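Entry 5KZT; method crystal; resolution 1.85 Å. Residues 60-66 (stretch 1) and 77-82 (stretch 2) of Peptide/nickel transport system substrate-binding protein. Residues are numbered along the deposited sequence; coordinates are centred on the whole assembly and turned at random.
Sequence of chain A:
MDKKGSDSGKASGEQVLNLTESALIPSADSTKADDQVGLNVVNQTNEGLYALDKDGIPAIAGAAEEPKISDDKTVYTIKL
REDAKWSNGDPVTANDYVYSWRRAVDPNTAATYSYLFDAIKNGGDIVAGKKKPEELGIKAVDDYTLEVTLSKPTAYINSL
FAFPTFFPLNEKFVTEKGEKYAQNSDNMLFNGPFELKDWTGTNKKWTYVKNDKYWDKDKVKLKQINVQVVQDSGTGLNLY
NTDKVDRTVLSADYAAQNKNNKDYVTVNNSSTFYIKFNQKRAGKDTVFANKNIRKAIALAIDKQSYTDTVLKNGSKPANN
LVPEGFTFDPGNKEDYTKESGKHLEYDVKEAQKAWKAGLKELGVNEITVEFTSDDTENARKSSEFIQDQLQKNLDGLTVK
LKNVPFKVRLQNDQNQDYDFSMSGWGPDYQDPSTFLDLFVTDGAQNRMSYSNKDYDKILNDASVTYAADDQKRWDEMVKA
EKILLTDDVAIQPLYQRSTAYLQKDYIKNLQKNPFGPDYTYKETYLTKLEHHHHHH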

ATOM      1  N   ILE A  60      -6.124  20.804  -4.653  1.00 19.34           N
ATOM      2  CA  ILE A  60      -6.881  20.611  -5.873  1.00 19.40           C
ATOM      3  C   ILE A  60      -5.953  20.336  -7.061  1.00 19.26           C
ATOM      4  O   ILE A  60      -4.883  20.939  -7.181  1.00 19.44           O
ATOM      5  CB  ILE A  60      -7.881  21.762  -6.165  1.00 20.19           C
ATOM      6  CG1 ILE A  60      -7.185  23.114  -6.331  1.00 21.38           C
ATOM      7  CG2 ILE A  60      -8.930  21.802  -5.070  1.00 20.45           C
ATOM      8  CD1 ILE A  60      -8.133  24.220  -6.742  1.00 22.43           C
ATOM      9  N   ALA A  61      -6.352  19.357  -7.871  1.00 18.99           N
ATOM     10  CA  ALA A  61      -5.622  18.927  -9.064  1.00 19.30           C
ATOM     11  C   ALA A  61      -6.606  18.901 -10.238  1.00 19.78           C
ATOM     12  O   ALA A  61      -6.645  19.862 -10.998  1.00 21.01           O
ATOM     13  CB  ALA A  61      -4.970  17.577  -8.840  1.00 18.57           C
ATOM     14  N   GLY A  62      -7.439  17.858 -10.355  1.00 19.34           N
ATOM     15  CA  GLY A  62      -8.480  17.810 -11.387  1.00 19.71           C
ATOM     16  C   GLY A  62      -9.628  18.775 -11.121  1.00 20.89           C
ATOM     17  O   GLY A  62     -10.376  19.131 -12.044  1.00 21.82           O
ATOM     18  N   ALA A  63      -9.777  19.191  -9.863  1.00 20.94           N
ATOM     19  CA  ALA A  63     -10.789  20.157  -9.484  1.00 21.91           C
ATOM     20  C   ALA A  63     -10.245  21.532  -9.791  1.00 23.33           C
ATOM     21  O   ALA A  63      -9.097  21.824  -9.443  1.00 23.26           O
ATOM     22  CB  ALA A  63     -11.100  20.029  -8.003  1.00 21.70           C
ATOM     23  N   ALA A  64     -11.062  22.362 -10.453  1.00 24.70           N
ATOM     24  CA  ALA A  64     -10.658  23.700 -10.891  1.00 26.43           C
ATOM     25  C   ALA A  64     -10.564  24.702  -9.750  1.00 27.47           C
ATOM     26  O   ALA A  64      -9.826  25.667  -9.849  1.00 27.91           O
ATOM     27  CB  ALA A  64     -11.609  24.230 -11.964  1.00 27.29           C
ATOM     28  N   GLU A  65     -11.327  24.488  -8.687  1.00 27.90           N
ATOM     29  CA  GLU A  65     -11.308  25.368  -7.526  1.00 29.29           C
ATOM     30  C   GLU A  65     -11.790  24.622  -6.279  1.00 28.78           C
ATOM     31  O   GLU A  65     -12.224  23.475  -6.367  1.00 27.48           O
ATOM     32  CB  GLU A  65     -12.152  26.632  -7.795  1.00 31.27           C
ATOM     33  CG  GLU A  65     -13.635  26.351  -8.010  1.00 31.94           C
ATOM     34  CD  GLU A  65     -14.441  27.578  -8.438  1.00 33.87           C
ATOM     35  OE1 GLU A  65     -13.962  28.369  -9.273  1.00 35.56           O
ATOM     36  OE2 GLU A  65     -15.582  27.741  -7.949  1.00 34.60           O
ATOM     37  N   GLU A  66     -11.698  25.289  -5.127  1.00 30.13           N
ATOM     38  CA  GLU A  66     -12.131  24.725  -3.830  1.00 30.28           C
ATOM     39  C   GLU A  66     -13.624  24.424  -3.905  1.00 28.45           C
ATOM     40  O   GLU A  66     -14.383  25.281  -4.331  1.00 28.38           O
ATOM     41  CB  GLU A  66     -11.913  25.728  -2.682  1.00 33.19           C
ATOM     42  CG  GLU A  66     -10.477  26.180  -2.463  1.00 35.93           C
ATOM     43  CD  GLU A  66      -9.568  25.021  -2.106  1.00 37.19           C
ATOM     44  OE1 GLU A  66      -9.612  24.581  -0.938  1.00 40.39           O
ATOM     45  OE2 GLU A  66      -8.811  24.554  -2.985  1.00 37.98           O
ATOM     46  N   THR A  77     -19.947  19.994  -3.966  1.00 20.38           N
ATOM     47  CA  THR A  77     -20.190  20.426  -5.355  1.00 20.82           C
ATOM     48  C   THR A  77     -18.856  20.918  -5.940  1.00 20.69           C
ATOM     49  O   THR A  77     -18.296  21.907  -5.469  1.00 21.20           O
ATOM     50  CB  THR A  77     -21.259  21.526  -5.409  1.00 21.72           C
ATOM     51  OG1 THR A  77     -22.445  21.074  -4.723  1.00 22.25           O
ATOM     52  CG2 THR A  77     -21.622  21.870  -6.851  1.00 22.35           C
ATOM     53  N   ILE A  78     -18.362  20.215  -6.951  1.00 20.51           N
ATOM     54  CA  ILE A  78     -16.970  20.325  -7.403  1.00 20.82           C
ATOM     55  C   ILE A  78     -16.916  20.695  -8.873  1.00 21.44           C
ATOM     56  O   ILE A  78     -17.465  19.981  -9.696  1.00 21.75           O
ATOM     57  CB  ILE A  78     -16.221  19.000  -7.212  1.00 19.95           C
ATOM     58  CG1 ILE A  78     -16.239  18.587  -5.726  1.00 19.98           C
ATOM     59  CG2 ILE A  78     -14.777  19.116  -7.689  1.00 20.05           C
ATOM     60  CD1 ILE A  78     -15.789  17.170  -5.452  1.00 19.10           C
ATOM     61  N   LYS A  79     -16.266  21.807  -9.191  1.00 22.36           N
ATOM     62  CA  LYS A  79     -16.069  22.239 -10.563  1.00 23.30           C
ATOM     63  C   LYS A  79     -14.775  21.614 -11.046  1.00 22.62           C
ATOM     64  O   LYS A  79     -13.797  21.587 -10.317  1.00 22.17           O
ATOM     65  CB  LYS A  79     -16.016  23.766 -10.662  1.00 25.04           C
ATOM     66  CG  LYS A  79     -17.334  24.403 -10.262  1.00 26.31           C
ATOM     67  CD  LYS A  79     -17.279  25.911 -10.283  1.00 28.20           C
ATOM     68  CE  LYS A  79     -17.167  26.454 -11.692  1.00 29.51           C
ATOM     69  NZ  LYS A  79     -18.070  27.624 -11.827  1.00 31.39           N
ATOM     70  N   LEU A  80     -14.792  21.111 -12.274  1.00 22.64           N
ATOM     71  CA  LEU A  80     -13.644  20.420 -12.858  1.00 22.47           C
ATOM     72  C   LEU A  80     -12.881  21.327 -13.813  1.00 23.44           C
ATOM     73  O   LEU A  80     -13.454  22.231 -14.403  1.00 23.95           O
ATOM     74  CB  LEU A  80     -14.115  19.186 -13.610  1.00 22.13           C
ATOM     75  CG  LEU A  80     -14.894  18.167 -12.791  1.00 21.36           C
ATOM     76  CD1 LEU A  80     -15.342  17.023 -13.686  1.00 21.37           C
ATOM     77  CD2 LEU A  80     -14.033  17.667 -11.639  1.00 20.68           C
ATOM     78  N   ARG A  81     -11.584  21.056 -13.979  1.00 23.76           N
ATOM     79  CA  ARG A  81     -10.773  21.789 -14.949  1.00 25.20           C
ATOM     80  C   ARG A  81     -11.341  21.610 -16.359  1.00 25.94           C
ATOM     81  O   ARG A  81     -11.586  20.495 -16.796  1.00 25.87           O
ATOM     82  CB  ARG A  81      -9.317  21.306 -14.918  1.00 24.96           C
ATOM     83  CG  ARG A  81      -8.560  21.680 -13.655  1.00 24.89           C
ATOM     84  CD  ARG A  81      -7.067  21.686 -13.913  1.00 25.36           C
ATOM     85  NE  ARG A  81      -6.702  22.856 -14.700  1.00 26.71           N
ATOM     86  CZ  ARG A  81      -6.321  24.034 -14.198  1.00 27.57           C
ATOM     87  NH1 ARG A  81      -6.222  24.234 -12.878  1.00 26.93           N
ATOM     88  NH2 ARG A  81      -5.997  25.022 -15.037  1.00 29.08           N
ATOM     89  N   GLU A  82     -11.535  22.699 -17.073  1.00 27.64           N
ATOM     90  CA  GLU A  82     -12.013  22.627 -18.449  1.00 28.90           C
ATOM     91  C   GLU A  82     -10.898  22.491 -19.470  1.00 29.49           C
ATOM     92  O   GLU A  82     -11.179  22.354 -20.664  1.00 30.87           O
ATOM     93  CB  GLU A  82     -12.908  23.822 -18.740  1.00 30.60           C
ATOM     94  CG  GLU A  82     -14.066  23.811 -17.744  1.00 30.60           C
ATOM     95  CD  GLU A  82     -15.142  24.828 -17.984  1.00 32.22           C
ATOM     96  OE1 GLU A  82     -15.986  24.943 -17.067  1.00 32.34           O
ATOM     97  OE2 GLU A  82     -15.169  25.468 -19.062  1.00 33.47           O
TER
HETATM   98  O   HOH W   1      -6.624  22.529 -10.458  1.00 19.95           O
HETATM   99  O   HOH W   2     -14.926  23.185  -7.083  1.00 23.02           O

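The two stretches meet through their backbones, and the side chains arrange themselves around that join. Ala63 and Leu80 form a single beta bridge, their CA atoms 4.4 Å apart. Two hydrogen bonds frame it: Arg81 N donates to Gly62 O at 3.0 Å, nearly straight at 169°, and Ala64 N donates to Lys79 O at 2.8 Å. The same carbonyl receives a CA-H...O contact, with Ala63 CA 3.4 Å from Lys79 O.

Gly62 presents its carbonyl to Arg81 with no side chain beside it. Ala63 points its CB away overall, yet this methyl still reaches Ile78, CB to CG2 at 3.8 Å, a modest apolar contact between two buried residues. Ile78 itself is m at chi1 and t at chi2, a favourable combination for a beta-branched residue in a strand, and it is the CG2 branch that meets the alanine. Leu80, m and t, likewise turns its CB away from stretch 1; its isobutyl group is buried, while its backbone carries the bridge. Ala64 points toward stretch 2, and its CB lies 3.7 Å from Leu80 O, so the short side chain rests against the backbone opposite.

The chi angles of Arg81 run m, t, p and then 92°, so the chain is extended about chi2 and bends at chi3. The aliphatic part passes along stretch 1, with CG 4.2 Å from Ala63 C and CD 3.5 Å from Ala61 O. Beyond the bend, NH1 donates to water 1 at 3.0 Å, and that water in turn donates to Ala61 O at 2.7 Å and Ala63 O at 2.8 Å. Arginine suits this place because its methylenes can pack against backbone while its guanidinium still supplies donors; NE and NH2 are hydrogen-bonded elsewhere in the structure.

At the exposed margin, Glu65 and Lys79 meet without a salt bridge. Glu65 is p at chi1 and t at chi2, which brings its end nearer to stretch 2 although its CB points sideways. Its OE2 lies 3.4 Å from Lys79 CD, a methylene, whereas Lys79 NZ is 4.6 Å from Glu65 OE2. Lys79 begins m and t, then turns to p at chi3 and lies between wells at chi4, 137°. Long, flexible, charged chains suit such a margin, where their methylenes cover neighbouring atoms and their ends remain near solvent. Beneath them, water 2 joins the backbones, donating to Glu65 O at 2.8 Å and accepting from Lys79 N at 2.9 Å.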